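Local coordinates for protein cytochrome P450 (Zobellia galactanivorans, PDB 6G5O) that belongs to the cytochrome P450 family and holds a protoporphyrin IX containing Fe inside a largely helical fold, at residues E101-Q106 with R337-I342; F126-Q131 with T148-G153; I261-P266 with N309-D314. All blocks are in the same frame, centred on the assembly; numbering follows the deposited sequence.

Contact 1 (E101-Q106 with R337-I342)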
loop_
_atom_site.group_PDB
_atom_site.type_symbol
_atom_site.label_atom_id
_atom_site.label_comp_id
_atom_site.label_asym_id
_atom_site.label_seq_id
_atom_site.Cartn_x
_atom_site.Cartn_y
_atom_site.Cartn_z
ATOM N N GLU A 101 -0.055 -18.881 10.624
ATOM C CA GLU A 101 0.998 -19.532 11.455
ATOM C C GLU A 101 2.382 -19.366 10.841
ATOM O O GLU A 101 3.364 -19.104 11.555
ATOM C CB GLU A 101 0.789 -21.039 11.572
ATOM C CG GLU A 101 -0.156 -21.485 12.647
ATOM C CD GLU A 101 -0.817 -22.819 12.335
ATOM O OE1 GLU A 101 -0.257 -23.639 11.559
ATOM O OE2 GLU A 101 -1.923 -23.023 12.869
ATOM N N LYS A 102 2.468 -19.582 9.520
ATOM C CA LYS A 102 3.740 -19.417 8.840
ATOM C C LYS A 102 4.238 -17.987 8.933
ATOM O O LYS A 102 5.453 -17.729 9.075
ATOM C CB LYS A 102 3.624 -19.790 7.384
ATOM C CG LYS A 102 3.334 -21.245 7.118
ATOM C CD LYS A 102 2.740 -21.342 5.719
ATOM C CE LYS A 102 2.220 -22.716 5.373
ATOM N NZ LYS A 102 3.267 -23.757 5.513
ATOM N N LEU A 103 3.304 -17.052 8.798
ATOM C CA LEU A 103 3.639 -15.646 8.859
ATOM C C LEU A 103 4.033 -15.223 10.310
ATOM O O LEU A 103 4.898 -14.399 10.505
ATOM C CB LEU A 103 2.468 -14.843 8.340
ATOM C CG LEU A 103 2.564 -13.339 8.289
ATOM C CD1 LEU A 103 3.762 -12.922 7.431
ATOM C CD2 LEU A 103 1.263 -12.736 7.771
ATOM N N THR A 104 3.372 -15.780 11.293
ATOM C CA THR A 104 3.753 -15.563 12.692
ATOM C C THR A 104 5.170 -16.056 12.922
ATOM O O THR A 104 5.990 -15.322 13.469
ATOM C CB THR A 104 2.763 -16.232 13.660
ATOM O OG1 THR A 104 1.455 -15.699 13.397
ATOM C CG2 THR A 104 3.152 -15.967 15.136
ATOM N N ALA A 105 5.467 -17.257 12.416
ATOM C CA ALA A 105 6.827 -17.817 12.509
ATOM C C ALA A 105 7.895 -16.940 11.825
ATOM O O ALA A 105 8.926 -16.663 12.433
ATOM C CB ALA A 105 6.862 -19.243 11.984
ATOM N N GLN A 106 7.624 -16.441 10.615
ATOM C CA GLN A 106 8.557 -15.499 9.944
ATOM C C GLN A 106 8.790 -14.238 10.757
ATOM O O GLN A 106 9.912 -13.726 10.821
ATOM C CB GLN A 106 8.092 -15.071 8.523
ATOM C CG GLN A 106 7.929 -16.178 7.467
ATOM C CD GLN A 106 7.408 -15.614 6.136
ATOM O OE1 GLN A 106 7.112 -14.431 6.037
ATOM N NE2 GLN A 106 7.379 -16.432 5.104
ATOM N N ARG A 337 -3.016 -6.293 6.418
ATOM C CA ARG A 337 -3.548 -6.283 7.759
ATOM C C ARG A 337 -2.985 -7.396 8.637
ATOM O O ARG A 337 -2.741 -7.191 9.827
ATOM C CB ARG A 337 -5.058 -6.409 7.740
ATOM C CG ARG A 337 -5.762 -5.129 7.374
ATOM C CD ARG A 337 -7.231 -5.437 7.097
ATOM N NE ARG A 337 -7.962 -4.212 6.910
ATOM C CZ ARG A 337 -8.895 -4.006 5.987
ATOM N NH1 ARG A 337 -9.254 -4.948 5.125
ATOM N NH2 ARG A 337 -9.448 -2.811 5.930
ATOM N N GLN A 338 -2.813 -8.580 8.072
ATOM C CA GLN A 338 -2.261 -9.673 8.849
ATOM C C GLN A 338 -0.798 -9.425 9.215
ATOM O O GLN A 338 -0.350 -9.742 10.357
ATOM C CB GLN A 338 -2.376 -10.988 8.131
ATOM C CG GLN A 338 -3.750 -11.502 7.769
ATOM C CD GLN A 338 -4.852 -11.055 8.675
ATOM O OE1 GLN A 338 -4.804 -11.269 9.876
ATOM N NE2 GLN A 338 -5.887 -10.428 8.079
ATOM N N ILE A 339 -0.052 -8.865 8.262
ATOM C CA ILE A 339 1.335 -8.506 8.527
ATOM C C ILE A 339 1.395 -7.594 9.747
ATOM O O ILE A 339 2.135 -7.839 10.684
ATOM C CB ILE A 339 1.964 -7.751 7.333
ATOM C CG1 ILE A 339 2.435 -8.758 6.271
ATOM C CG2 ILE A 339 3.157 -6.937 7.771
ATOM C CD1 ILE A 339 2.842 -8.125 4.971
ATOM N N LEU A 340 0.605 -6.536 9.706
ATOM C CA LEU A 340 0.643 -5.523 10.728
ATOM C C LEU A 340 0.053 -5.949 12.079
ATOM O O LEU A 340 0.621 -5.541 13.120
ATOM C CB LEU A 340 -0.028 -4.249 10.201
ATOM C CG LEU A 340 0.701 -3.591 9.042
ATOM C CD1 LEU A 340 -0.141 -2.501 8.415
ATOM C CD2 LEU A 340 2.047 -3.013 9.512
ATOM N N LYS A 341 -1.033 -6.758 12.087
ATOM C CA LYS A 341 -1.592 -7.261 13.365
ATOM C C LYS A 341 -0.544 -8.137 14.070
ATOM O O LYS A 341 -0.297 -7.976 15.307
ATOM C CB LYS A 341 -2.934 -8.002 13.228
ATOM N N ILE A 342 0.069 -9.042 13.295
ATOM C CA ILE A 342 1.095 -9.950 13.810
ATOM C C ILE A 342 2.383 -9.232 14.233
ATOM O O ILE A 342 2.925 -9.531 15.292
ATOM C CB ILE A 342 1.417 -11.081 12.819
ATOM C CG1 ILE A 342 0.184 -11.974 12.645
ATOM C CG2 ILE A 342 2.590 -11.958 13.312
ATOM C CD1 ILE A 342 0.338 -12.935 11.476
#
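L103 has its CG anti to the backbone N; this chi1 of -180° carries CG toward the helix of R337-I342, and chi2 leaves CD2 as the branch that meets it. I342 answers with CG1 anti to its own carbonyl carbon and CD1 extended beyond it (chi2 168°), so that this terminal methyl is the leading atom of its side. The two chains cross obliquely, and I342 CD1 rests 3.8 Å from L103 CD2 and 3.9 Å from L103 CG. T104, next along the first helix, has OG1 anti to its carbonyl carbon, beside the backbone N. From there OG1 lies 3.5 Å from I342 CD1, while I342 CG2 reaches back to T104 CA at 3.8 Å; I342 is thereby seated against two consecutive residues. L103 CD2 also meets the second helix at its backbone edge, 4.1 Å from Q338 CB and likewise from I339 N, with I339 CG1 further along at 4.4 Å. Q338 offers only its CB: the chain bends beyond it, and NE2 turns back to bond T334 O one turn earlier.

The axes of the two short segments run in the same general sense, crossing at -50°. Helices 97-117 and 333-350 correspond to the D and L helices of the P450 fold, which together with the E-helix and I-helix form its central bundle. In agreement with this, L103 also touches A134 and L137 of helix 122-139, and I339 touches V225 and V229 of helix 223-238.

No hydrogen bond spans the interface. The hydroxyl of T104 is committed to Q100 O within its own helix, so toward I342 it behaves as a packing surface, and the direct contact between the segments is van der Waals packing, mainly of branched aliphatic groups.

Contact 2 (F126-Q131 with T148-G153)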
loop_
_atom_site.group_PDB
_atom_site.type_symbol
_atom_site.label_atom_id
_atom_site.label_comp_id
_atom_site.label_asym_id
_atom_site.label_seq_id
_atom_site.Cartn_x
_atom_site.Cartn_y
_atom_site.Cartn_z
ATOM N N PHE A 126 15.116 -4.851 8.063
ATOM C CA PHE A 126 13.942 -5.383 8.759
ATOM C C PHE A 126 12.689 -5.359 7.841
ATOM O O PHE A 126 12.150 -6.383 7.539
ATOM C CB PHE A 126 13.705 -4.620 10.077
ATOM C CG PHE A 126 12.603 -5.188 10.914
ATOM C CD1 PHE A 126 11.279 -5.023 10.548
ATOM C CD2 PHE A 126 12.883 -5.891 12.059
ATOM C CE1 PHE A 126 10.262 -5.561 11.303
ATOM C CE2 PHE A 126 11.875 -6.425 12.825
ATOM C CZ PHE A 126 10.557 -6.254 12.439
ATOM N N ALA A 127 12.258 -4.195 7.392
ATOM C CA ALA A 127 11.009 -4.056 6.658
ATOM C C ALA A 127 11.026 -4.764 5.291
ATOM O O ALA A 127 10.109 -5.526 4.988
ATOM C CB ALA A 127 10.678 -2.592 6.505
ATOM N N LEU A 128 12.086 -4.546 4.518
ATOM C CA LEU A 128 12.275 -5.212 3.222
ATOM C C LEU A 128 12.343 -6.741 3.334
ATOM O O LEU A 128 11.789 -7.464 2.499
ATOM C CB LEU A 128 13.532 -4.689 2.543
ATOM C CG LEU A 128 13.997 -5.386 1.267
ATOM C CD1 LEU A 128 12.991 -5.264 0.119
ATOM C CD2 LEU A 128 15.334 -4.801 0.818
ATOM N N ARG A 129 13.006 -7.236 4.369
ATOM C CA ARG A 129 13.065 -8.680 4.624
ATOM C C ARG A 129 11.687 -9.267 5.002
ATOM O O ARG A 129 11.316 -10.334 4.528
ATOM C CB ARG A 129 14.030 -9.012 5.773
ATOM C CG ARG A 129 15.462 -9.441 5.409
ATOM C CD ARG A 129 16.353 -8.255 5.130
ATOM N NE ARG A 129 17.755 -8.589 4.946
ATOM C CZ ARG A 129 18.605 -7.914 4.154
ATOM N NH1 ARG A 129 18.215 -6.850 3.439
ATOM N NH2 ARG A 129 19.880 -8.303 4.068
ATOM N N LEU A 130 10.997 -8.637 5.950
ATOM C CA LEU A 130 9.677 -9.085 6.336
ATOM C C LEU A 130 8.711 -9.064 5.104
ATOM O O LEU A 130 8.025 -10.033 4.854
ATOM C CB LEU A 130 9.171 -8.201 7.468
ATOM C CG LEU A 130 7.877 -8.529 8.205
ATOM C CD1 LEU A 130 7.724 -7.594 9.399
ATOM C CD2 LEU A 130 6.683 -8.367 7.285
ATOM N N GLN A 131 8.709 -7.992 4.340
ATOM C CA GLN A 131 7.815 -7.830 3.180
ATOM C C GLN A 131 8.040 -8.903 2.105
ATOM O O GLN A 131 7.086 -9.573 1.679
ATOM C CB GLN A 131 7.956 -6.418 2.585
ATOM C CG GLN A 131 7.078 -6.114 1.352
ATOM C CD GLN A 131 7.765 -6.435 0.021
ATOM O OE1 GLN A 131 8.954 -6.264 -0.092
ATOM N NE2 GLN A 131 6.996 -6.867 -0.991
ATOM N N THR A 148 15.851 -13.167 -4.044
ATOM C CA THR A 148 15.821 -12.397 -5.266
ATOM C C THR A 148 15.217 -11.030 -5.032
ATOM O O THR A 148 15.787 -9.992 -5.440
ATOM C CB THR A 148 15.040 -13.148 -6.349
ATOM O OG1 THR A 148 15.637 -14.446 -6.519
ATOM C CG2 THR A 148 15.028 -12.356 -7.655
ATOM N N TRP A 149 14.058 -11.009 -4.376
ATOM C CA TRP A 149 13.337 -9.748 -4.159
ATOM C C TRP A 149 14.115 -8.824 -3.217
ATOM O O TRP A 149 14.193 -7.625 -3.435
ATOM C CB TRP A 149 11.907 -10.025 -3.662
ATOM C CG TRP A 149 11.184 -10.984 -4.553
ATOM C CD1 TRP A 149 11.385 -11.162 -5.887
ATOM C CD2 TRP A 149 10.182 -11.927 -4.172
ATOM N NE1 TRP A 149 10.583 -12.167 -6.356
ATOM C CE2 TRP A 149 9.817 -12.634 -5.327
ATOM C CE3 TRP A 149 9.555 -12.237 -2.958
ATOM C CZ2 TRP A 149 8.852 -13.626 -5.320
ATOM C CZ3 TRP A 149 8.590 -13.195 -2.944
ATOM C CH2 TRP A 149 8.250 -13.899 -4.117
ATOM N N ILE A 150 14.703 -9.384 -2.194
ATOM C CA ILE A 150 15.559 -8.578 -1.314
ATOM C C ILE A 150 16.763 -7.941 -2.043
ATOM O O ILE A 150 17.075 -6.775 -1.811
ATOM C CB ILE A 150 16.047 -9.410 -0.129
ATOM C CG1 ILE A 150 14.866 -9.743 0.776
ATOM C CG2 ILE A 150 17.106 -8.639 0.655
ATOM C CD1 ILE A 150 15.109 -10.929 1.685
ATOM N N SER A 151 17.399 -8.684 -2.952
ATOM C CA SER A 151 18.506 -8.141 -3.777
ATOM C C SER A 151 18.161 -6.943 -4.617
ATOM O O SER A 151 19.018 -6.098 -4.860
ATOM C CB SER A 151 19.064 -9.217 -4.713
ATOM O OG SER A 151 19.815 -10.153 -3.961
ATOM N N TRP A 152 16.930 -6.855 -5.100
ATOM C CA TRP A 152 16.513 -5.668 -5.833
ATOM C C TRP A 152 16.640 -4.372 -5.010
ATOM O O TRP A 152 16.834 -3.305 -5.577
ATOM C CB TRP A 152 15.053 -5.810 -6.265
ATOM C CG TRP A 152 14.762 -6.918 -7.234
ATOM C CD1 TRP A 152 15.653 -7.571 -8.025
ATOM C CD2 TRP A 152 13.477 -7.460 -7.552
ATOM N NE1 TRP A 152 15.014 -8.507 -8.798
ATOM C CE2 TRP A 152 13.675 -8.450 -8.540
ATOM C CE3 TRP A 152 12.176 -7.204 -7.105
ATOM C CZ2 TRP A 152 12.629 -9.191 -9.075
ATOM C CZ3 TRP A 152 11.127 -7.934 -7.655
ATOM C CH2 TRP A 152 11.364 -8.919 -8.622
ATOM N N GLY A 153 16.497 -4.441 -3.689
ATOM C CA GLY A 153 16.606 -3.247 -2.849
ATOM C C GLY A 153 15.374 -2.343 -2.891
ATOM O O GLY A 153 14.393 -2.642 -3.563
#
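The axes of the helical segments F126-Q131 and T148-W152 run nearly antiparallel, 149° between their directions, with a closest approach of 9.5 Å. The pairing suits the P450 fold, in which helix 122-139 corresponds to the E helix and helix 145-152 probably to the start of F. R129 and I150 are the nearest backbone pair, their CA atoms 6.4 Å apart. G153 is the first residue to leave helical phi/psi, with a positive phi of 76°, a value that glycine takes easily; its N still donates to I150 O.

Two side chains of the first helix handle I150 differently. L128, with CG anti to the backbone N, projects directly across, and its CD2 lies 3.7 Å from I150 O and 4.2 Å from G153 CA. The same methyl packs on the I150 side chain, L128 CD2 standing 4.2 Å from I150 CG2. R129 leaves its helix pointing away, but the chain bends at chi2 (82°) and folds back over I150, crossing it at about a right angle. R129 CG approaches I150 CD1 at 4.0 Å, so the aliphatic stem and the charged head both take part.

W149 points toward the first helix yet contributes little here: its indole packs on S132, T136 and L139 further along helix 122-139, meets F218 edge-to-face, and bonds Y175 OH through NE1. R129 NH1 also makes a weak hydrogen bond to T124 O, which may help to place the guanidinium. Over one face of that flat group, offset toward the rim, sits the methyl I150 CG2, 3.5 Å from R129 NH1.

Contact 3 (I261-P266 with N309-D314)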
loop_
_atom_site.group_PDB
_atom_site.type_symbol
_atom_site.label_atom_id
_atom_site.label_comp_id
_atom_site.label_asym_id
_atom_site.label_seq_id
_atom_site.Cartn_x
_atom_site.Cartn_y
_atom_site.Cartn_z
ATOM N N ILE A 261 -3.037 2.661 9.317
ATOM C CA ILE A 261 -3.226 2.879 7.894
ATOM C C ILE A 261 -3.795 4.261 7.600
ATOM O O ILE A 261 -3.395 4.901 6.660
ATOM C CB ILE A 261 -4.107 1.784 7.252
ATOM C CG1 ILE A 261 -3.393 0.422 7.319
ATOM C CG2 ILE A 261 -4.446 2.142 5.816
ATOM C CD1 ILE A 261 -1.984 0.421 6.767
ATOM N N ARG A 262 -4.741 4.720 8.383
ATOM C CA ARG A 262 -5.316 6.066 8.216
ATOM C C ARG A 262 -4.256 7.183 8.298
ATOM O O ARG A 262 -4.139 8.058 7.423
ATOM C CB ARG A 262 -6.365 6.348 9.321
ATOM C CG ARG A 262 -7.094 7.681 9.164
ATOM C CD ARG A 262 -7.874 8.068 10.417
ATOM N NE ARG A 262 -7.004 8.347 11.571
ATOM C CZ ARG A 262 -6.402 9.508 11.772
ATOM N NH1 ARG A 262 -6.576 10.502 10.914
ATOM N NH2 ARG A 262 -5.607 9.659 12.810
ATOM N N TYR A 263 -3.545 7.155 9.413
ATOM C CA TYR A 263 -2.635 8.188 9.752
ATOM C C TYR A 263 -1.440 8.148 8.830
ATOM O O TYR A 263 -1.060 9.183 8.305
ATOM C CB TYR A 263 -2.169 8.070 11.198
ATOM C CG TYR A 263 -1.187 9.149 11.588
ATOM C CD1 TYR A 263 -1.618 10.414 11.934
ATOM C CD2 TYR A 263 0.176 8.877 11.667
ATOM C CE1 TYR A 263 -0.708 11.403 12.317
ATOM C CE2 TYR A 263 1.097 9.840 12.054
ATOM C CZ TYR A 263 0.645 11.112 12.363
ATOM O OH TYR A 263 1.541 12.084 12.724
ATOM N N PHE A 264 -0.834 6.980 8.628
ATOM C CA PHE A 264 0.316 6.902 7.703
ATOM C C PHE A 264 -0.024 6.998 6.217
ATOM O O PHE A 264 0.767 7.508 5.441
ATOM C CB PHE A 264 1.111 5.666 7.943
ATOM C CG PHE A 264 1.684 5.585 9.321
ATOM C CD1 PHE A 264 2.349 6.654 9.880
ATOM C CD2 PHE A 264 1.620 4.417 10.029
ATOM C CE1 PHE A 264 2.896 6.579 11.146
ATOM C CE2 PHE A 264 2.174 4.352 11.298
ATOM C CZ PHE A 264 2.777 5.428 11.859
ATOM N N SER A 265 -1.206 6.537 5.839
ATOM C CA SER A 265 -1.676 6.573 4.430
ATOM C C SER A 265 -0.562 6.335 3.422
ATOM O O SER A 265 -0.281 7.166 2.584
ATOM C CB SER A 265 -2.446 7.868 4.145
ATOM O OG SER A 265 -3.738 7.886 4.778
ATOM N N PRO A 266 0.061 5.153 3.493
ATOM C CA PRO A 266 1.268 4.842 2.733
ATOM C C PRO A 266 1.132 4.960 1.227
ATOM O O PRO A 266 2.141 5.220 0.565
ATOM C CB PRO A 266 1.592 3.418 3.161
ATOM C CG PRO A 266 0.806 3.186 4.400
ATOM C CD PRO A 266 -0.431 3.967 4.217
ATOM N N ASN A 309 -4.838 14.488 13.656
ATOM C CA ASN A 309 -3.391 14.521 13.499
ATOM C C ASN A 309 -2.700 13.769 14.606
ATOM O O ASN A 309 -1.508 13.901 14.819
ATOM C CB ASN A 309 -2.895 15.963 13.293
ATOM C CG ASN A 309 -3.476 16.575 12.012
ATOM O OD1 ASN A 309 -3.987 17.686 11.998
ATOM N ND2 ASN A 309 -3.468 15.802 10.946
ATOM N N GLU A 310 -3.459 12.916 15.273
ATOM C CA GLU A 310 -2.947 12.012 16.282
ATOM C C GLU A 310 -3.352 10.588 15.902
ATOM O O GLU A 310 -4.309 10.366 15.142
ATOM C CB GLU A 310 -3.585 12.301 17.663
ATOM C CG GLU A 310 -3.001 13.474 18.439
ATOM C CD GLU A 310 -3.750 13.779 19.749
ATOM O OE1 GLU A 310 -3.713 14.961 20.185
ATOM O OE2 GLU A 310 -4.363 12.852 20.349
ATOM N N ILE A 311 -2.620 9.640 16.470
ATOM C CA ILE A 311 -2.992 8.263 16.437
ATOM C C ILE A 311 -3.815 7.970 17.694
ATOM O O ILE A 311 -3.278 7.992 18.805
ATOM C CB ILE A 311 -1.745 7.371 16.300
ATOM C CG1 ILE A 311 -1.302 7.409 14.812
ATOM C CG2 ILE A 311 -2.029 5.935 16.752
ATOM C CD1 ILE A 311 -0.025 6.651 14.492
ATOM N N VAL A 312 -5.109 7.717 17.500
ATOM C CA VAL A 312 -5.987 7.233 18.553
ATOM C C VAL A 312 -6.052 5.717 18.411
ATOM O O VAL A 312 -6.786 5.170 17.548
ATOM C CB VAL A 312 -7.415 7.820 18.439
ATOM C CG1 VAL A 312 -8.357 7.202 19.482
ATOM C CG2 VAL A 312 -7.390 9.328 18.556
ATOM N N LEU A 313 -5.316 5.045 19.283
ATOM C CA LEU A 313 -4.962 3.650 19.119
ATOM C C LEU A 313 -6.141 2.704 19.018
ATOM O O LEU A 313 -6.050 1.674 18.354
ATOM C CB LEU A 313 -4.051 3.221 20.281
ATOM C CG LEU A 313 -3.152 2.013 20.041
ATOM C CD1 LEU A 313 -2.217 2.262 18.863
ATOM C CD2 LEU A 313 -2.296 1.739 21.258
ATOM N N ASP A 314 -7.238 3.037 19.670
ATOM C CA ASP A 314 -8.401 2.146 19.687
ATOM C C ASP A 314 -9.605 2.741 18.945
ATOM O O ASP A 314 -10.739 2.388 19.222
ATOM C CB ASP A 314 -8.770 1.810 21.151
ATOM C CG ASP A 314 -9.059 3.094 22.021
ATOM O OD1 ASP A 314 -9.079 4.238 21.479
ATOM O OD2 ASP A 314 -9.237 2.961 23.262
#
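I311 lies over one face of the Y263 ring, making a CH-pi contact. Its CG1 stands 4.1 Å from the ring centroid, 28° off the normal, and the two side chains cross at about a right angle. The terminal CD1 of I311 lies by the CD2 side of the ring, 3.6 Å from Y263 CD2, and also reaches F264 CZ at 4.0 Å, so one isoleucine touches two consecutive aromatic residues. Farther out on the same tyrosine, CE1 comes within 3.6 Å of N309 O.

Next to this packing R262 brings NH2 to within 2.8 Å of E310 O, at the edge of the guanidinium and near its plane, but the angle is too poor for a hydrogen bond. What fixes the group lies elsewhere. R262 is the arginine of the ExxR motif of the P450 K helix, with NE in a salt bridge to E259 and NH1 bonded to N299 O and P308 O. E259 OE2 in turn accepts V312 N, so the glutamate that orients the arginine also holds the loop carrying I311.

Behind them the helix ends at S265, whose positive phi of 36° breaks the helical run. S265 OG donates to R262 O over 2.7 Å, from 38° above the carbonyl plane, and is also bonded to N299 ND2. Helix 253-264 thus meets the loop N309-D314 on one side, while helix 223-238 borders both partners, Y235 touching I311 and N231 and S232 touching F264; R371 of strand 369-384 bonds the carbonyls of F264 and S265.

Contact 1 is joined to each of the others by direct packing. I339 CG2 meets L130 CD2 of contact 2 at 3.8 Å, and L340 CD1 meets I261 CD1 of contact 3 at 3.8 Å, so helix 333-350 bridges the two. Contacts 2 and 3 do not touch: their nearest atoms are about 11 Å apart and their centres about 25 Å. Along the chain both are nested inside the loop that contact 1 closes. Toward the bound protoporphyrin IX containing Fe, contact 3 comes into direct touch through I261 and P266, the side chain of I339 stays about 6 Å away, and that of W149 in contact 2 about 10 Å.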